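Local coordinates for cytolethal distending toxin protein B (Haemophilus ducreyi, PDB 1SR4) that serves as the probable catalytic subunit of a bacterial genotoxin, a DNase I-like nuclease thought to damage host DNA and disturb the cell cycle, at residues V7-L12 against M173-F178; R104-A109 against I127-D132. One frame throughout, in Å; residues are numbered along the deposited sequence.

Contact 1: V7-L12 against M173-F178; sequences VATWNL and MVVGDF
Val7, Thr9 and Asn11 of strand 7-11 face Met173, Val175 and Asp177 across the interior of the DNase I-like beta sandwich. Strands 7-11 and 173-175 belong to the two facing sheets; their axes come within 8.6 Å and run 27° from parallel. Val7 and Met173 meet tip to tip, with Val7 CG2 4.0 Å from Met173 SD. The Met173 methyl CE lies against Val7 CB and CG1. Val175 spreads its two methyls over two residues. Its CG2 lies near Val7 CG1, while CG1, anti to the backbone N (chi1 -171°), presses on Thr9 CB at 3.4 Å, a tight carbon pair. Thr9 OG1 is also anti to its backbone N (chi1 -176°). It sits over Gly176 CA at 3.5 Å and finds its polar partner in Gln43. Gly176 is where the chain turns a corner, with backbone angles at which a side chain would collide with the carbonyl O of Val175. Beyond it the contact becomes polar. Asn11 OD1 accepts from Gln13 N, which fixes the amide flip. Asn11 ND2 has two acceptors, Glu44 OE2 and Asp177 OD2. The bond to Asp177 OD2 is somewhat bent, 3.0 Å from Asn11 ND2, and uses the oxygen's anti lone pair in the Asn11 amide plane.

Contact 2: R104-A109 against I127-D132; sequences RQADEA and IRIGTD
Arg128 is held by Glu108 through two nitrogens that share one oxygen, while Asp107 CB lies over one face of its guanidinium. Both N-H groups point at Glu108 OE1 in the guanidinium plane. Arg128 NE, 2.8 Å from Glu108 OE1, meets it nearly end-on to its C-O bond. Arg128 NH2, 3.1 Å from Glu108 OE1, comes from above the carboxylate plane and is more bent. The two planes stand almost upright to each other, at 89°. The Arg128 chain bends at chi3 (72°), and NH1 donates to Gly130 O within the same segment. Asp107 CB is 3.6 Å from Arg128 NH1. Asp107 OD2 is a long salt-bridge partner of that nitrogen, well out of the guanidinium plane, with no N-H aimed at it. Asp107 OD2 accepts instead from Gly130 N, at 2.7 Å and nearly straight. This ties the carboxylate to the type II' turn from Ile129 to Asp132, where Gly130 has positive phi. Asp107 N also bonds Arg128 O, and Arg128 N bonds Glu108 O. On the apolar side, Ala106 CB packs on Ile127 CB at 3.5 Å. Ile129 CG2 lies over one face of the Arg104 guanidinium. Loop 104-107 leads into the antiparallel hairpin of strands 108-112 and 124-129; within this chain 108-112 is an edge strand. The turn enters strand 132-138, and Ile127 reaches Tyr85 of strand 81-87 and Ile100 of strand 98-102 in the other sheet.

In the fold
From the N terminus, the chain first lays down strand 7-11 in one sheet of the sandwich. It builds much of that sheet before crossing at 104-109 to the other sheet. Contact 2 then closes a short loop, with 17 residues between its segments. Strand 132-138 follows, then helix 147-159. The chain returns along strand 171-175, and at 173-178 contact 1 closes a long loop of 160 residues. Contact 2 is nested inside that loop. The two centres lie about 17 Å apart, and the nearest atoms about 6 Å apart, without touching. Contact 1 joins the two sheets near the centre of the chain. Contact 2 pairs strands at one edge of the second sheet, which also holds strand 171-175.

Contact 1: V7-L12 against M173-F178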
# COMPACT_ATOMS: atom_id res chain seq x y z
N VAL B 7 10.44 6.78 5.93
CA VAL B 7 10.93 5.47 5.53
C VAL B 7 9.79 4.47 5.66
O VAL B 7 8.98 4.60 6.56
CB VAL B 7 12.10 5.02 6.43
CG1 VAL B 7 12.60 3.61 6.01
CG2 VAL B 7 13.24 6.05 6.34
N ALA B 8 9.72 3.50 4.75
CA ALA B 8 8.66 2.49 4.81
C ALA B 8 9.20 1.16 4.34
O ALA B 8 10.27 1.08 3.73
CB ALA B 8 7.45 2.89 3.93
N THR B 9 8.44 0.12 4.60
CA THR B 9 8.83 -1.22 4.20
C THR B 9 7.56 -1.99 3.86
O THR B 9 6.49 -1.73 4.43
CB THR B 9 9.56 -1.97 5.35
OG1 THR B 9 10.01 -3.25 4.89
CG2 THR B 9 8.60 -2.18 6.54
N TRP B 10 7.67 -2.92 2.92
CA TRP B 10 6.57 -3.77 2.53
C TRP B 10 7.12 -5.05 1.91
O TRP B 10 8.02 -4.99 1.08
CB TRP B 10 5.64 -3.09 1.51
CG TRP B 10 4.40 -3.92 1.23
CD1 TRP B 10 3.60 -4.54 2.16
CD2 TRP B 10 3.84 -4.23 -0.06
NE1 TRP B 10 2.58 -5.22 1.52
CE2 TRP B 10 2.70 -5.05 0.17
CE3 TRP B 10 4.17 -3.90 -1.38
CZ2 TRP B 10 1.91 -5.55 -0.88
CZ3 TRP B 10 3.38 -4.39 -2.43
CH2 TRP B 10 2.26 -5.21 -2.17
N ASN B 11 6.62 -6.19 2.36
CA ASN B 11 7.03 -7.46 1.80
C ASN B 11 5.95 -7.67 0.74
O ASN B 11 4.78 -7.90 1.06
CB ASN B 11 6.99 -8.60 2.83
CG ASN B 11 7.45 -9.92 2.23
OD1 ASN B 11 7.27 -10.17 1.03
ND2 ASN B 11 8.04 -10.77 3.05
N LEU B 12 6.35 -7.57 -0.52
CA LEU B 12 5.47 -7.69 -1.66
C LEU B 12 4.99 -9.11 -1.98
O LEU B 12 3.96 -9.27 -2.63
CB LEU B 12 6.18 -7.06 -2.88
CG LEU B 12 5.49 -6.85 -4.23
CD1 LEU B 12 5.97 -5.52 -4.84
CD2 LEU B 12 5.81 -8.04 -5.19
N MET B 173 19.76 2.61 9.62
CA MET B 173 18.44 2.06 9.90
C MET B 173 18.27 0.75 9.11
O MET B 173 18.42 0.74 7.90
CB MET B 173 17.41 3.07 9.43
CG MET B 173 16.14 3.10 10.18
SD MET B 173 15.09 4.40 9.48
CE MET B 173 13.56 3.80 10.00
N VAL B 174 17.93 -0.33 9.81
CA VAL B 174 17.74 -1.64 9.19
C VAL B 174 16.23 -1.89 9.22
O VAL B 174 15.65 -2.02 10.29
CB VAL B 174 18.50 -2.72 9.99
CG1 VAL B 174 18.31 -4.08 9.34
CG2 VAL B 174 19.97 -2.35 10.05
N VAL B 175 15.61 -1.96 8.04
CA VAL B 175 14.16 -2.10 7.92
C VAL B 175 13.72 -3.29 7.07
O VAL B 175 14.21 -3.49 5.97
CB VAL B 175 13.57 -0.83 7.28
CG1 VAL B 175 12.04 -0.87 7.33
CG2 VAL B 175 14.13 0.41 7.97
N GLY B 176 12.75 -4.05 7.57
CA GLY B 176 12.30 -5.17 6.77
C GLY B 176 11.52 -6.21 7.53
O GLY B 176 10.94 -5.94 8.58
N ASP B 177 11.53 -7.41 6.97
CA ASP B 177 10.81 -8.56 7.52
C ASP B 177 11.79 -9.34 8.39
O ASP B 177 12.62 -10.11 7.87
CB ASP B 177 10.30 -9.40 6.36
CG ASP B 177 9.47 -10.59 6.79
OD1 ASP B 177 9.48 -10.97 7.98
OD2 ASP B 177 8.79 -11.15 5.89
N PHE B 178 11.69 -9.13 9.71
CA PHE B 178 12.56 -9.81 10.67
C PHE B 178 12.09 -11.21 11.03
O PHE B 178 12.83 -11.99 11.61
CB PHE B 178 12.71 -8.97 11.93
CG PHE B 178 13.62 -7.79 11.76
CD1 PHE B 178 14.99 -7.91 11.99
CD2 PHE B 178 13.13 -6.56 11.33
CE1 PHE B 178 15.85 -6.84 11.81
CE2 PHE B 178 13.98 -5.48 11.14
CZ PHE B 178 15.35 -5.62 11.39

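Contact 2: R104-A109 against I127-D132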
# COMPACT_ATOMS: atom_id res chain seq x y z
N ARG B 104 15.94 10.04 -3.78
CA ARG B 104 17.28 10.54 -3.99
C ARG B 104 18.28 9.46 -4.37
O ARG B 104 18.19 8.32 -3.92
CB ARG B 104 17.74 11.28 -2.74
CG ARG B 104 16.95 12.56 -2.49
CD ARG B 104 17.16 13.12 -1.09
NE ARG B 104 18.52 13.61 -0.90
CZ ARG B 104 18.97 14.13 0.24
NH1 ARG B 104 18.15 14.24 1.29
NH2 ARG B 104 20.23 14.53 0.33
N GLN B 105 19.24 9.81 -5.22
CA GLN B 105 20.24 8.84 -5.64
C GLN B 105 21.14 8.41 -4.48
O GLN B 105 21.48 9.23 -3.63
CB GLN B 105 21.09 9.43 -6.75
CG GLN B 105 22.05 8.43 -7.33
CD GLN B 105 22.60 8.91 -8.63
OE1 GLN B 105 23.03 10.06 -8.76
NE2 GLN B 105 22.61 8.02 -9.63
N ALA B 106 21.52 7.13 -4.43
CA ALA B 106 22.40 6.67 -3.36
C ALA B 106 23.84 7.15 -3.59
O ALA B 106 24.32 7.17 -4.72
CB ALA B 106 22.38 5.14 -3.28
N ASP B 107 24.53 7.55 -2.53
CA ASP B 107 25.92 7.96 -2.70
C ASP B 107 26.78 6.70 -2.74
O ASP B 107 27.83 6.66 -3.38
CB ASP B 107 26.38 8.85 -1.53
CG ASP B 107 25.72 10.23 -1.55
OD1 ASP B 107 25.75 10.87 -2.61
OD2 ASP B 107 25.18 10.67 -0.52
N GLU B 108 26.30 5.65 -2.09
CA GLU B 108 27.05 4.41 -2.00
C GLU B 108 26.11 3.28 -1.58
O GLU B 108 25.05 3.53 -1.01
CB GLU B 108 28.15 4.64 -0.96
CG GLU B 108 28.97 3.46 -0.52
CD GLU B 108 29.98 3.87 0.55
OE1 GLU B 108 29.75 4.87 1.26
OE2 GLU B 108 31.01 3.18 0.71
N ALA B 109 26.48 2.05 -1.89
CA ALA B 109 25.67 0.90 -1.51
C ALA B 109 26.51 0.04 -0.58
O ALA B 109 27.75 0.13 -0.61
CB ALA B 109 25.25 0.10 -2.73
N ILE B 127 21.62 1.49 1.19
CA ILE B 127 22.15 2.65 0.50
C ILE B 127 22.39 3.79 1.47
O ILE B 127 21.66 3.98 2.46
CB ILE B 127 21.19 3.15 -0.61
CG1 ILE B 127 19.84 3.52 0.01
CG2 ILE B 127 21.06 2.10 -1.71
CD1 ILE B 127 18.85 4.17 -0.95
N ARG B 128 23.45 4.53 1.19
CA ARG B 128 23.79 5.68 1.99
C ARG B 128 23.41 6.94 1.22
O ARG B 128 23.63 7.04 0.02
CB ARG B 128 25.29 5.70 2.28
CG ARG B 128 25.75 6.98 2.95
CD ARG B 128 27.21 6.90 3.41
NE ARG B 128 28.21 6.91 2.34
CZ ARG B 128 28.52 7.97 1.59
NH1 ARG B 128 27.91 9.14 1.76
NH2 ARG B 128 29.50 7.88 0.69
N ILE B 129 22.80 7.88 1.93
CA ILE B 129 22.46 9.18 1.36
C ILE B 129 23.11 10.11 2.37
O ILE B 129 22.63 10.25 3.50
CB ILE B 129 20.94 9.49 1.36
CG1 ILE B 129 20.16 8.46 0.53
CG2 ILE B 129 20.71 10.88 0.77
CD1 ILE B 129 20.62 8.37 -0.90
N GLY B 130 24.22 10.73 1.98
CA GLY B 130 24.91 11.61 2.90
C GLY B 130 25.41 10.83 4.10
O GLY B 130 26.15 9.86 3.95
N THR B 131 25.01 11.24 5.30
CA THR B 131 25.44 10.55 6.52
C THR B 131 24.43 9.55 7.10
O THR B 131 24.55 9.14 8.25
CB THR B 131 25.79 11.57 7.60
OG1 THR B 131 24.65 12.40 7.85
CG2 THR B 131 26.97 12.44 7.16
N ASP B 132 23.43 9.17 6.30
CA ASP B 132 22.42 8.21 6.76
C ASP B 132 22.42 6.98 5.84
O ASP B 132 22.44 7.11 4.61
CB ASP B 132 21.04 8.86 6.77
CG ASP B 132 21.00 10.13 7.59
OD1 ASP B 132 21.17 10.06 8.82
OD2 ASP B 132 20.80 11.20 6.98